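Local coordinates for aminotransferase, class I and II (Erwinia tasmaniensis, PDB 5Z0Q), which belongs to the class I and II aminotransferase family and binds pyridoxal-5'-phosphate in an assembly of two subunits, at residues G62-G67 with D275-V280; A245-S250 with Y279-A284; F96-V101 with R265-M270; T102-A107 with I233-P238; A74-E79 with A285-Q290. All coordinates share one frame; numbering follows the deposited sequence.

Contact 1. Residues G62-G67 with D275-V280; sequences GVFGYG and DVLAYV. With PLP (pyridoxal-5'-phosphate), chain Q.
V276, in the first turn of helix 276-288, sets its CG2 methyl against the backbone of the glycine-rich loop 62-67, a loop that reaches into the second subunit of this class I and II aminotransferase-family dimer. The methyl lies 3.8 Å from G65 O and also rests on G67, 4.0 Å from its CA, where there is no side chain to intervene. With chi1 at 153°, CG1 of V276 stands anti to the backbone N, while CG2 takes the place beside that N and faces the loop. A looser contact follows one residue on: L277 CD2 approaches the F64 ring obliquely, 4.3 Å from CE1. The match is therefore wholly apolar on the helix side and partly main chain on the loop side.

The second shell holds both partners in position. D275 is the N-cap of the helix, its OD1 accepting from L277 N. G62 leaves the preceding helix with a positive phi of 108° and turns the chain into the loop. R58 of helix 49-59 serves both sides, since its NH2 binds V63 O and its side chain packs on V276 and L277.

Y66, between G65 and G67, points away from the helix; its hydroxyl reaches a PLP molecule that is also held by V100 N, V101 N and H207 NE2 of the second subunit. The site is thus built from both chains, as is usual in this family. The phosphate oxygen O3P lies at the edge of the phenol ring, in its plane, and receives the hydrogen bond from Y66 OH at 2.7 Å.

Contact 2. Residues A245-S250 with Y279-A284; sequences AGLGAS and YVAASA
L247 and A249 project from the turn 245-250 onto two successive alanines of helix 276-288, A281 and A282. The leucine makes the longer reach. Its CA stands 8.2 Å from the CA of A281, and the branch bridges that gap with a single methyl, CD1, which meets A281 CB at 3.6 Å. With chi1 at -50°, CG lies anti to the carbonyl carbon and beside the backbone N, carrying the isobutyl group out from the turn to the helix surface. A249 needs no such extension. Its CB points towards the helix and A282 CB points back at it, so that the two methyls meet roughly end to end at 3.7 Å, with the CA atoms only 6.2 Å apart. Small side chains on both faces thus let the main chains come close here. G248, between the two projecting residues, has a positive phi, and the CB atoms of L247 and A249 both point towards the helix.

Within the helix, S283 folds its hydroxyl back on the preceding turn: OG donates to Y279 O at 3.2 Å, while S283 N reaches the same oxygen from the opposite face of its carbonyl plane. That oxygen is therefore gripped twice.

L247 also packs on D275 of the second subunit, at the dimer interface. A281 also touches I51 of helix 49-59 and A282 touches L73 of helix 71-83, while at S250 the turn runs into strand 250-253, which pairs with strand 94-97.

Contact 3. Residues F96-V101 with R265-M270; sequences FLPGVV and RMRKGM. With PLP (pyridoxal-5'-phosphate), chain M.
R267, in the last turn of helix 257-267, reaches across to strand 94-97 and grips the carbonyl oxygen of F96. Its CB points towards the strand. CG lies anti to the backbone N and meets L97 CD2 at 4.0 Å, with I106 of helix 101-111 packed close by. A bend at chi2 (-94°) then turns the chain so that it slides past L97, the two side chains running in opposite directions. NE donates to V271 O. At CZ the group flattens into the guanidinium, one face of which is met near its rim by L97 CD2, 3.8 Å from CZ. Both terminal nitrogens then converge end-on on one acceptor: NH1 donates to F96 O at 2.8 Å and NH2 to F96 O at 3.0 Å. Neither bond is straight, with N-H...O angles of 137° and 133°, as expected when two donors share one oxygen that sits somewhat out of the guanidinium plane. R267 NH1 lies 4.0 Å from P98 CD. It has P272 O as another partner. With NE and both terminal nitrogens engaged, the rotation of the group is well fixed.

Beyond the strand the chain makes an inverse gamma turn centred on P98 and leads into helix 101-111. V100 N, just before the helix, binds PLP O2P at 2.9 Å, and V101 N, at its first residue, binds PLP O2P at 3.0 Å; the second subunit completes the site through Y66. Backbone amides at the start of a helix holding the phosphate form part of the phosphate-binding site characteristic of the PLP-dependent aminotransferase fold.

Contact 4. Residues T102-A107 with I233-P238; sequences TGINIA and ITLMSP
The CA of G103, in helix 101-111, lies 7.1 Å from the CA of L235 on strand 232-236, where the helix packs on the large mixed sheet of the alpha/beta PLP-binding domain. The strand is an interior one: L235 shares backbone bonds with S203 and E205 on the parallel strand side, and T234 pairs with V253 of the antiparallel strand 250-253. The helix keeps its regular bonding here, A107 N to G103 O at 3.2 Å. G103 has no side chain, and L235 packs directly on its main chain.

The CB of L235 points to the helix, and with chi1 at -63° CG lies anti to the carbonyl carbon, spreading the two methyls over the turn. CD2 comes to 4.2 Å from G103 CA, while CD1 lies 4.0 Å from G103 C. I104, next after G103 in the helix, also touches D204 of the PLP pocket; its side chain is about 5 Å from a bound PLP. I104 and L235 cross at about a right angle, and the contact between them is made by I104 CG1 on L235 CD1, at 3.7 Å.

Contact 5. Residues A74-E79 with A285-Q290; sequences AEVAIE and AWREGQ
V76 of helix 71-83 wedges against the backbone of W286 and R287, near the end of helix 276-288, and makes the tight part of this contact. Its CG1 takes the crowded position between backbone N and carbonyl carbon (chi1 66°), while CG2 stands anti to the backbone N and does most of the touching. CG2 lies 3.6 Å from R287 CA and 3.8 Å from W286 CB; CG1 is a little farther, 4.1 Å from that W286 CB. Valine and tryptophan side chains cross at about a right angle. One residue on, A77 CB approaches the six-membered part of the indole obliquely, 3.9 Å from CZ3. On the pyrrole part, NE1 donates to D209 OD2, which gives the indole N-H a partner and helps to fix the turn of the ring.

The opposite flank opens to solvent. Of the R287 side chain, CB alone comes near, 4.1 Å from V76 CG2. The chain bends at chi3; the residue is exposed and also touches A72 of helix 71-83. E75 stands across from it, but E75 OE2 and R287 NE are 6.2 Å apart, so any attraction between them would be loose and long-range.

Inward, the pair is backed by strand 250-253, whose L251 touches both A77 and W286, and by strand 94-97, on whose L94 and F96 A74 rests; the tryptophan also leans on L73 and R80 of helix 71-83.

Helix 276-288 is common to contacts 1, 2 and 5: its start meets loop 62-67, its middle the turn 245-250, and its end helix 71-83. Centres of contacts 1 and 2, and of 2 and 5, are 11 Å apart. Contacts 3 and 4, 9 Å apart, lie on the large sheet, and along the chain contact 4 is nested inside contact 3, which is itself nested inside contacts 1 and 5. S250 joins the groups, its O pairing with L97 N and its neighbour A249 O accepting from S237 OG. Contacts 1 to 4 touch the second subunit, and contacts 1 and 3 supply opposite subunits' shares of each PLP site.

Contact 1. Residues G62-G67 with D275-V280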
# COMPACT_ATOMS: atom_id res chain seq x y z
N GLY A 62 -18.38 -3.08 10.50
CA GLY A 62 -18.40 -4.51 10.28
C GLY A 62 -17.77 -5.00 8.99
O GLY A 62 -17.05 -6.00 8.99
N VAL A 63 -18.03 -4.31 7.88
CA VAL A 63 -17.62 -4.76 6.56
C VAL A 63 -16.36 -4.02 6.14
O VAL A 63 -16.23 -2.81 6.38
CB VAL A 63 -18.75 -4.57 5.53
CG1 VAL A 63 -18.51 -5.45 4.31
CG2 VAL A 63 -20.10 -4.88 6.17
N PHE A 64 -15.44 -4.73 5.50
CA PHE A 64 -14.17 -4.18 5.05
C PHE A 64 -13.88 -4.61 3.61
O PHE A 64 -12.78 -5.08 3.28
CB PHE A 64 -13.03 -4.60 5.97
CG PHE A 64 -13.30 -4.34 7.43
CD1 PHE A 64 -13.14 -3.07 7.96
CD2 PHE A 64 -13.72 -5.36 8.26
CE1 PHE A 64 -13.39 -2.83 9.30
CE2 PHE A 64 -13.97 -5.13 9.60
CZ PHE A 64 -13.80 -3.86 10.12
N GLY A 65 -14.87 -4.46 2.74
CA GLY A 65 -14.70 -4.78 1.34
C GLY A 65 -13.93 -3.71 0.60
O GLY A 65 -13.34 -2.79 1.18
N TYR A 66 -13.94 -3.83 -0.73
CA TYR A 66 -13.25 -2.85 -1.57
C TYR A 66 -13.85 -1.47 -1.39
O TYR A 66 -15.07 -1.29 -1.49
CB TYR A 66 -13.31 -3.28 -3.04
CG TYR A 66 -12.45 -4.47 -3.36
CD1 TYR A 66 -11.08 -4.34 -3.56
CD2 TYR A 66 -13.01 -5.74 -3.47
CE1 TYR A 66 -10.29 -5.43 -3.86
CE2 TYR A 66 -12.22 -6.84 -3.77
CZ TYR A 66 -10.87 -6.68 -3.96
OH TYR A 66 -10.08 -7.77 -4.25
N GLY A 67 -12.99 -0.48 -1.13
CA GLY A 67 -13.42 0.86 -0.83
C GLY A 67 -13.11 1.84 -1.96
O GLY A 67 -12.34 1.56 -2.87
N ASP A 275 -5.59 2.07 2.30
CA ASP A 275 -6.37 1.26 3.21
C ASP A 275 -7.71 1.94 3.52
O ASP A 275 -7.81 3.17 3.57
CB ASP A 275 -5.59 1.03 4.51
CG ASP A 275 -6.26 0.03 5.44
OD1 ASP A 275 -7.43 0.24 5.82
OD2 ASP A 275 -5.60 -0.98 5.80
N VAL A 276 -8.74 1.11 3.70
CA VAL A 276 -10.07 1.63 4.04
C VAL A 276 -10.03 2.38 5.37
O VAL A 276 -10.63 3.45 5.52
CB VAL A 276 -11.09 0.49 4.05
CG1 VAL A 276 -12.25 0.80 4.98
CG2 VAL A 276 -11.61 0.23 2.64
N LEU A 277 -9.31 1.83 6.35
CA LEU A 277 -9.20 2.48 7.65
C LEU A 277 -8.27 3.68 7.62
O LEU A 277 -8.43 4.60 8.42
CB LEU A 277 -8.74 1.47 8.70
CG LEU A 277 -9.66 0.27 8.92
CD1 LEU A 277 -9.01 -0.76 9.83
CD2 LEU A 277 -10.99 0.72 9.50
N ALA A 278 -7.29 3.68 6.72
CA ALA A 278 -6.37 4.81 6.63
C ALA A 278 -7.07 6.07 6.14
O ALA A 278 -6.73 7.18 6.56
CB ALA A 278 -5.19 4.47 5.72
N TYR A 279 -8.05 5.92 5.24
CA TYR A 279 -8.83 7.07 4.80
C TYR A 279 -9.60 7.69 5.96
O TYR A 279 -9.70 8.92 6.06
CB TYR A 279 -9.79 6.66 3.69
CG TYR A 279 -9.21 6.72 2.30
CD1 TYR A 279 -8.36 7.75 1.92
CD2 TYR A 279 -9.51 5.74 1.36
CE1 TYR A 279 -7.83 7.81 0.65
CE2 TYR A 279 -8.98 5.79 0.08
CZ TYR A 279 -8.14 6.83 -0.27
OH TYR A 279 -7.62 6.87 -1.54
N VAL A 280 -10.14 6.86 6.85
CA VAL A 280 -10.95 7.36 7.95
C VAL A 280 -10.09 8.15 8.93
O VAL A 280 -10.51 9.19 9.45
CB VAL A 280 -11.69 6.20 8.64
CG1 VAL A 280 -12.44 6.69 9.86
CG2 VAL A 280 -12.64 5.53 7.66
N1 PLP Q . -6.39 -12.46 -7.51
C2 PLP Q . -7.55 -12.99 -8.07
C2A PLP Q . -7.47 -14.15 -9.01
C3 PLP Q . -8.78 -12.43 -7.76
O3 PLP Q . -9.92 -12.95 -8.31
C4 PLP Q . -8.86 -11.35 -6.89
C4A PLP Q . -10.20 -10.90 -6.38
C5 PLP Q . -7.70 -10.83 -6.33
C6 PLP Q . -6.47 -11.39 -6.65
C5A PLP Q . -7.79 -9.65 -5.39
O4P PLP Q . -6.51 -9.18 -5.03
P PLP Q . -6.35 -7.99 -3.94
O1P PLP Q . -5.03 -7.30 -4.14
O2P PLP Q . -6.43 -8.58 -2.56
O3P PLP Q . -7.48 -6.99 -4.12

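Contact 2. Residues A245-S250 with Y279-A284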
# COMPACT_ATOMS: atom_id res chain seq x y z
N ALA A 245 1.60 7.39 10.74
CA ALA A 245 2.40 6.85 9.65
C ALA A 245 2.23 5.34 9.51
O ALA A 245 2.45 4.81 8.41
CB ALA A 245 3.88 7.19 9.87
N GLY A 246 1.82 4.65 10.57
CA GLY A 246 1.54 3.23 10.50
C GLY A 246 0.36 2.87 9.62
O GLY A 246 0.22 1.70 9.26
N LEU A 247 -0.47 3.84 9.27
CA LEU A 247 -1.54 3.66 8.30
C LEU A 247 -1.16 4.17 6.92
O LEU A 247 -1.46 3.52 5.91
CB LEU A 247 -2.81 4.37 8.78
CG LEU A 247 -3.19 4.03 10.23
CD1 LEU A 247 -4.33 4.90 10.72
CD2 LEU A 247 -3.55 2.56 10.35
N GLY A 248 -0.52 5.33 6.85
CA GLY A 248 0.12 5.78 5.62
C GLY A 248 -0.80 6.32 4.55
O GLY A 248 -0.63 5.99 3.37
N ALA A 249 -1.77 7.15 4.92
CA ALA A 249 -2.64 7.80 3.94
C ALA A 249 -2.01 9.12 3.53
O ALA A 249 -1.79 10.00 4.37
CB ALA A 249 -4.04 8.01 4.51
N SER A 250 -1.71 9.26 2.24
CA SER A 250 -1.06 10.45 1.71
C SER A 250 -1.73 10.84 0.40
O SER A 250 -2.61 10.13 -0.11
CB SER A 250 0.45 10.22 1.51
OG SER A 250 0.68 9.30 0.47
N TYR A 279 -8.05 5.92 5.24
CA TYR A 279 -8.83 7.07 4.80
C TYR A 279 -9.60 7.69 5.96
O TYR A 279 -9.70 8.92 6.06
CB TYR A 279 -9.79 6.66 3.69
CG TYR A 279 -9.21 6.72 2.30
CD1 TYR A 279 -8.36 7.75 1.92
CD2 TYR A 279 -9.51 5.74 1.36
CE1 TYR A 279 -7.83 7.81 0.65
CE2 TYR A 279 -8.98 5.79 0.08
CZ TYR A 279 -8.14 6.83 -0.27
OH TYR A 279 -7.62 6.87 -1.54
N VAL A 280 -10.14 6.86 6.85
CA VAL A 280 -10.95 7.36 7.95
C VAL A 280 -10.09 8.15 8.93
O VAL A 280 -10.51 9.19 9.45
CB VAL A 280 -11.69 6.20 8.64
CG1 VAL A 280 -12.44 6.69 9.86
CG2 VAL A 280 -12.64 5.53 7.66
N ALA A 281 -8.88 7.67 9.20
CA ALA A 281 -8.01 8.35 10.16
C ALA A 281 -7.47 9.65 9.58
O ALA A 281 -7.40 10.67 10.29
CB ALA A 281 -6.87 7.43 10.58
N ALA A 282 -7.10 9.65 8.30
CA ALA A 282 -6.55 10.86 7.69
C ALA A 282 -7.61 11.96 7.60
O ALA A 282 -7.29 13.15 7.74
CB ALA A 282 -5.98 10.55 6.31
N SER A 283 -8.86 11.58 7.35
CA SER A 283 -9.94 12.57 7.31
C SER A 283 -10.15 13.20 8.68
O SER A 283 -10.15 14.43 8.82
CB SER A 283 -11.23 11.93 6.81
OG SER A 283 -11.16 11.65 5.42
N ALA A 284 -10.31 12.37 9.71
CA ALA A 284 -10.53 12.89 11.06
C ALA A 284 -9.33 13.68 11.56
O ALA A 284 -9.49 14.60 12.37
CB ALA A 284 -10.84 11.74 12.02

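Contact 3. Residues F96-V101 with R265-M270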
# COMPACT_ATOMS: atom_id res chain seq x y z
N PHE A 96 -4.36 9.99 -4.48
CA PHE A 96 -4.12 9.42 -3.16
C PHE A 96 -3.18 8.22 -3.25
O PHE A 96 -3.27 7.41 -4.17
CB PHE A 96 -5.44 9.00 -2.51
CG PHE A 96 -6.38 10.15 -2.27
CD1 PHE A 96 -6.13 11.07 -1.26
CD2 PHE A 96 -7.51 10.31 -3.05
CE1 PHE A 96 -6.99 12.13 -1.03
CE2 PHE A 96 -8.38 11.37 -2.83
CZ PHE A 96 -8.11 12.28 -1.82
N LEU A 97 -2.27 8.13 -2.28
CA LEU A 97 -1.21 7.14 -2.27
C LEU A 97 -1.09 6.52 -0.89
O LEU A 97 -1.46 7.15 0.11
CB LEU A 97 0.14 7.76 -2.67
CG LEU A 97 0.23 8.39 -4.06
CD1 LEU A 97 1.38 9.38 -4.12
CD2 LEU A 97 0.40 7.31 -5.12
N PRO A 98 -0.59 5.28 -0.81
CA PRO A 98 -0.34 4.64 0.51
C PRO A 98 1.07 4.93 1.03
O PRO A 98 1.92 4.05 1.16
CB PRO A 98 -0.55 3.16 0.19
CG PRO A 98 -0.08 3.03 -1.22
CD PRO A 98 -0.43 4.32 -1.92
N GLY A 99 1.32 6.20 1.32
CA GLY A 99 2.61 6.64 1.81
C GLY A 99 3.18 7.76 0.97
O GLY A 99 2.66 8.13 -0.09
N VAL A 100 4.29 8.32 1.46
CA VAL A 100 4.96 9.42 0.79
C VAL A 100 6.17 8.89 0.03
O VAL A 100 6.53 9.42 -1.03
CB VAL A 100 5.37 10.52 1.80
CG1 VAL A 100 6.01 11.70 1.08
CG2 VAL A 100 4.16 10.97 2.61
N VAL A 101 6.80 7.85 0.58
CA VAL A 101 7.98 7.28 -0.07
C VAL A 101 7.63 6.73 -1.44
O VAL A 101 8.40 6.86 -2.40
CB VAL A 101 8.61 6.19 0.83
CG1 VAL A 101 9.81 5.56 0.14
CG2 VAL A 101 9.01 6.78 2.17
N ARG A 265 -0.02 6.50 -14.71
CA ARG A 265 0.36 5.34 -15.52
C ARG A 265 1.51 4.57 -14.88
O ARG A 265 1.55 3.34 -14.93
CB ARG A 265 0.72 5.79 -16.94
CG ARG A 265 1.10 4.66 -17.88
CD ARG A 265 1.00 5.08 -19.34
NE ARG A 265 1.92 6.16 -19.69
CZ ARG A 265 1.56 7.44 -19.81
NH1 ARG A 265 0.30 7.80 -19.61
NH2 ARG A 265 2.47 8.35 -20.13
N MET A 266 2.45 5.29 -14.26
CA MET A 266 3.54 4.63 -13.55
C MET A 266 3.06 3.99 -12.26
O MET A 266 3.65 3.00 -11.80
CB MET A 266 4.66 5.64 -13.27
CG MET A 266 5.88 5.07 -12.56
SD MET A 266 6.73 3.81 -13.53
CE MET A 266 7.09 4.74 -15.02
N ARG A 267 1.99 4.52 -11.67
CA ARG A 267 1.50 4.02 -10.39
C ARG A 267 0.59 2.81 -10.56
O ARG A 267 0.57 1.93 -9.68
CB ARG A 267 0.75 5.15 -9.66
CG ARG A 267 0.23 4.79 -8.27
CD ARG A 267 -1.22 4.32 -8.30
NE ARG A 267 -1.75 4.10 -6.96
CZ ARG A 267 -2.43 5.01 -6.27
NH1 ARG A 267 -2.87 4.73 -5.05
NH2 ARG A 267 -2.69 6.19 -6.81
N LYS A 268 -0.15 2.74 -11.66
CA LYS A 268 -1.23 1.77 -11.80
C LYS A 268 -0.72 0.34 -11.71
O LYS A 268 0.29 -0.02 -12.32
CB LYS A 268 -1.95 1.99 -13.13
CG LYS A 268 -3.17 1.11 -13.35
CD LYS A 268 -3.99 1.62 -14.53
CE LYS A 268 -3.12 1.83 -15.76
NZ LYS A 268 -3.85 2.52 -16.85
N GLY A 269 -1.42 -0.48 -10.93
CA GLY A 269 -1.08 -1.88 -10.77
C GLY A 269 0.06 -2.13 -9.80
O GLY A 269 0.01 -3.05 -8.99
N MET A 270 1.10 -1.29 -9.88
CA MET A 270 2.28 -1.49 -9.07
C MET A 270 2.08 -1.00 -7.64
O MET A 270 2.57 -1.62 -6.69
CB MET A 270 3.48 -0.78 -9.71
CG MET A 270 4.82 -1.25 -9.19
SD MET A 270 5.18 -2.97 -9.60
CE MET A 270 6.84 -3.12 -8.96
N1 PLP M . 8.93 12.28 3.77
C2 PLP M . 9.80 12.76 4.74
C2A PLP M . 10.73 13.89 4.42
C3 PLP M . 9.80 12.19 6.01
O3 PLP M . 10.66 12.67 6.96
C4 PLP M . 8.94 11.14 6.30
C4A PLP M . 8.82 10.65 7.72
C5 PLP M . 8.08 10.66 5.33
C6 PLP M . 8.08 11.24 4.06
C5A PLP M . 7.14 9.52 5.66
O4P PLP M . 6.74 8.84 4.50
P PLP M . 5.98 7.42 4.63
O1P PLP M . 6.75 6.53 5.57
O2P PLP M . 5.87 6.76 3.27
O3P PLP M . 4.60 7.68 5.19

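Contact 4. Residues T102-A107 with I233-P238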
# COMPACT_ATOMS: atom_id res chain seq x y z
N THR A 102 6.45 6.11 -1.57
CA THR A 102 6.01 5.62 -2.87
C THR A 102 5.78 6.77 -3.85
O THR A 102 6.03 6.61 -5.05
CB THR A 102 4.75 4.77 -2.73
OG1 THR A 102 4.31 4.34 -4.02
CG2 THR A 102 3.63 5.56 -2.06
N GLY A 103 5.32 7.92 -3.37
CA GLY A 103 5.17 9.07 -4.24
C GLY A 103 6.49 9.61 -4.76
O GLY A 103 6.56 10.12 -5.87
N ILE A 104 7.55 9.49 -3.95
CA ILE A 104 8.87 9.91 -4.40
C ILE A 104 9.38 8.98 -5.49
O ILE A 104 9.95 9.42 -6.50
CB ILE A 104 9.84 9.97 -3.21
CG1 ILE A 104 9.37 11.03 -2.20
CG2 ILE A 104 11.26 10.26 -3.68
CD1 ILE A 104 10.19 11.05 -0.92
N ASN A 105 9.17 7.67 -5.32
CA ASN A 105 9.67 6.71 -6.30
C ASN A 105 8.93 6.82 -7.62
O ASN A 105 9.55 6.86 -8.69
CB ASN A 105 9.57 5.29 -5.74
CG ASN A 105 10.66 4.98 -4.73
OD1 ASN A 105 11.66 4.34 -5.06
ND2 ASN A 105 10.47 5.44 -3.50
N ILE A 106 7.59 6.89 -7.57
CA ILE A 106 6.81 7.02 -8.80
C ILE A 106 7.22 8.26 -9.58
O ILE A 106 7.36 8.22 -10.81
CB ILE A 106 5.30 7.04 -8.48
CG1 ILE A 106 4.88 5.75 -7.79
CG2 ILE A 106 4.49 7.23 -9.75
CD1 ILE A 106 3.50 5.84 -7.16
N ALA A 107 7.45 9.37 -8.88
CA ALA A 107 7.83 10.61 -9.55
C ALA A 107 9.14 10.44 -10.31
O ALA A 107 9.29 10.94 -11.43
CB ALA A 107 7.94 11.74 -8.53
N ILE A 233 5.04 18.52 -8.49
CA ILE A 233 4.15 17.61 -7.79
C ILE A 233 4.36 17.81 -6.29
O ILE A 233 5.51 17.88 -5.83
CB ILE A 233 4.39 16.14 -8.18
CG1 ILE A 233 3.61 15.20 -7.27
CG2 ILE A 233 5.88 15.81 -8.16
CD1 ILE A 233 3.89 13.73 -7.50
N THR A 234 3.27 17.93 -5.54
CA THR A 234 3.31 18.24 -4.12
C THR A 234 2.87 17.02 -3.32
O THR A 234 1.77 16.50 -3.55
CB THR A 234 2.42 19.45 -3.81
OG1 THR A 234 2.73 20.51 -4.72
CG2 THR A 234 2.66 19.93 -2.39
N LEU A 235 3.71 16.59 -2.39
CA LEU A 235 3.43 15.43 -1.55
C LEU A 235 3.10 15.90 -0.14
O LEU A 235 3.92 16.56 0.51
CB LEU A 235 4.63 14.47 -1.52
CG LEU A 235 5.03 13.83 -2.85
CD1 LEU A 235 6.30 13.02 -2.69
CD2 LEU A 235 3.90 12.97 -3.39
N MET A 236 1.90 15.55 0.33
CA MET A 236 1.44 15.94 1.66
C MET A 236 0.69 14.79 2.30
O MET A 236 0.15 13.91 1.61
CB MET A 236 0.56 17.19 1.61
CG MET A 236 1.30 18.45 1.20
SD MET A 236 0.20 19.87 1.02
CE MET A 236 -0.96 19.23 -0.19
N SER A 237 0.65 14.80 3.63
CA SER A 237 0.02 13.74 4.41
C SER A 237 -0.07 14.14 5.88
O SER A 237 0.76 14.91 6.37
CB SER A 237 0.81 12.44 4.28
OG SER A 237 0.39 11.47 5.22
N PRO A 238 -1.08 13.65 6.61
CA PRO A 238 -1.13 13.91 8.06
C PRO A 238 -0.43 12.83 8.86
O PRO A 238 -0.65 12.70 10.07
CB PRO A 238 -2.63 13.93 8.34
CG PRO A 238 -3.19 12.94 7.37
CD PRO A 238 -2.33 13.04 6.12

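Contact 5. Residues A74-E79 with A285-Q290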
# COMPACT_ATOMS: atom_id res chain seq x y z
N ALA A 74 -10.50 14.43 0.40
CA ALA A 74 -10.21 15.40 -0.65
C ALA A 74 -10.82 16.76 -0.33
O ALA A 74 -10.23 17.80 -0.65
CB ALA A 74 -10.73 14.89 -2.00
N GLU A 75 -11.99 16.78 0.31
CA GLU A 75 -12.63 18.04 0.66
C GLU A 75 -11.86 18.76 1.76
O GLU A 75 -11.60 19.97 1.67
CB GLU A 75 -14.08 17.79 1.08
CG GLU A 75 -14.84 19.03 1.51
CD GLU A 75 -15.11 19.07 3.00
OE1 GLU A 75 -14.26 19.60 3.75
OE2 GLU A 75 -16.17 18.55 3.43
N VAL A 76 -11.49 18.04 2.82
CA VAL A 76 -10.79 18.67 3.94
C VAL A 76 -9.37 19.05 3.54
O VAL A 76 -8.80 20.01 4.08
CB VAL A 76 -10.82 17.76 5.18
CG1 VAL A 76 -10.01 16.49 4.94
CG2 VAL A 76 -10.31 18.50 6.40
N ALA A 77 -8.77 18.32 2.60
CA ALA A 77 -7.44 18.68 2.13
C ALA A 77 -7.46 19.99 1.35
O ALA A 77 -6.57 20.83 1.50
CB ALA A 77 -6.85 17.56 1.28
N ILE A 78 -8.49 20.18 0.51
CA ILE A 78 -8.60 21.42 -0.26
C ILE A 78 -8.84 22.60 0.67
O ILE A 78 -8.21 23.66 0.53
CB ILE A 78 -9.71 21.29 -1.32
CG1 ILE A 78 -9.30 20.29 -2.40
CG2 ILE A 78 -10.03 22.64 -1.92
CD1 ILE A 78 -10.35 20.07 -3.46
N GLU A 79 -9.75 22.45 1.64
CA GLU A 79 -10.01 23.52 2.59
C GLU A 79 -8.77 23.84 3.42
O GLU A 79 -8.55 25.01 3.78
CB GLU A 79 -11.17 23.15 3.51
CG GLU A 79 -12.53 23.18 2.84
CD GLU A 79 -13.65 22.78 3.78
OE1 GLU A 79 -13.36 22.24 4.87
OE2 GLU A 79 -14.83 23.02 3.44
N ALA A 285 -8.12 13.35 11.08
CA ALA A 285 -6.94 14.09 11.49
C ALA A 285 -7.01 15.54 11.03
O ALA A 285 -6.81 16.47 11.82
CB ALA A 285 -5.68 13.41 10.95
N TRP A 286 -7.30 15.75 9.74
CA TRP A 286 -7.35 17.09 9.18
C TRP A 286 -8.70 17.78 9.36
O TRP A 286 -8.78 19.00 9.19
CB TRP A 286 -6.99 17.06 7.69
CG TRP A 286 -5.51 17.10 7.43
CD1 TRP A 286 -4.53 17.43 8.33
CD2 TRP A 286 -4.85 16.79 6.20
NE1 TRP A 286 -3.30 17.35 7.72
CE2 TRP A 286 -3.47 16.96 6.42
CE3 TRP A 286 -5.29 16.39 4.94
CZ2 TRP A 286 -2.52 16.74 5.42
CZ3 TRP A 286 -4.35 16.18 3.94
CH2 TRP A 286 -2.98 16.35 4.19
N ARG A 287 -9.75 17.03 9.69
CA ARG A 287 -11.06 17.65 9.85
C ARG A 287 -11.28 18.21 11.25
O ARG A 287 -11.79 19.33 11.39
CB ARG A 287 -12.17 16.64 9.53
CG ARG A 287 -13.50 17.30 9.17
CD ARG A 287 -14.68 16.33 9.26
NE ARG A 287 -14.55 15.19 8.36
CZ ARG A 287 -14.31 13.94 8.76
NH1 ARG A 287 -14.18 13.68 10.06
NH2 ARG A 287 -14.22 12.96 7.88
N GLU A 288 -10.90 17.46 12.29
CA GLU A 288 -11.18 17.90 13.66
C GLU A 288 -10.01 17.67 14.61
O GLU A 288 -10.20 17.77 15.83
CB GLU A 288 -12.43 17.18 14.20
CG GLU A 288 -13.72 17.59 13.50
CD GLU A 288 -14.85 16.62 13.75
OE1 GLU A 288 -15.99 16.91 13.33
OE2 GLU A 288 -14.60 15.56 14.37
N GLY A 289 -8.81 17.38 14.11
CA GLY A 289 -7.66 17.18 14.95
C GLY A 289 -6.80 18.40 15.18
O GLY A 289 -5.76 18.30 15.82
N GLN A 290 -7.22 19.56 14.66
CA GLN A 290 -6.39 20.76 14.78
C GLN A 290 -6.12 21.18 16.22
O GLN A 290 -4.97 21.55 16.51
CB GLN A 290 -7.02 21.90 13.98
CG GLN A 290 -6.13 23.12 13.87
CD GLN A 290 -4.77 22.78 13.30
OE1 GLN A 290 -4.66 22.12 12.26
NE2 GLN A 290 -3.72 23.22 13.98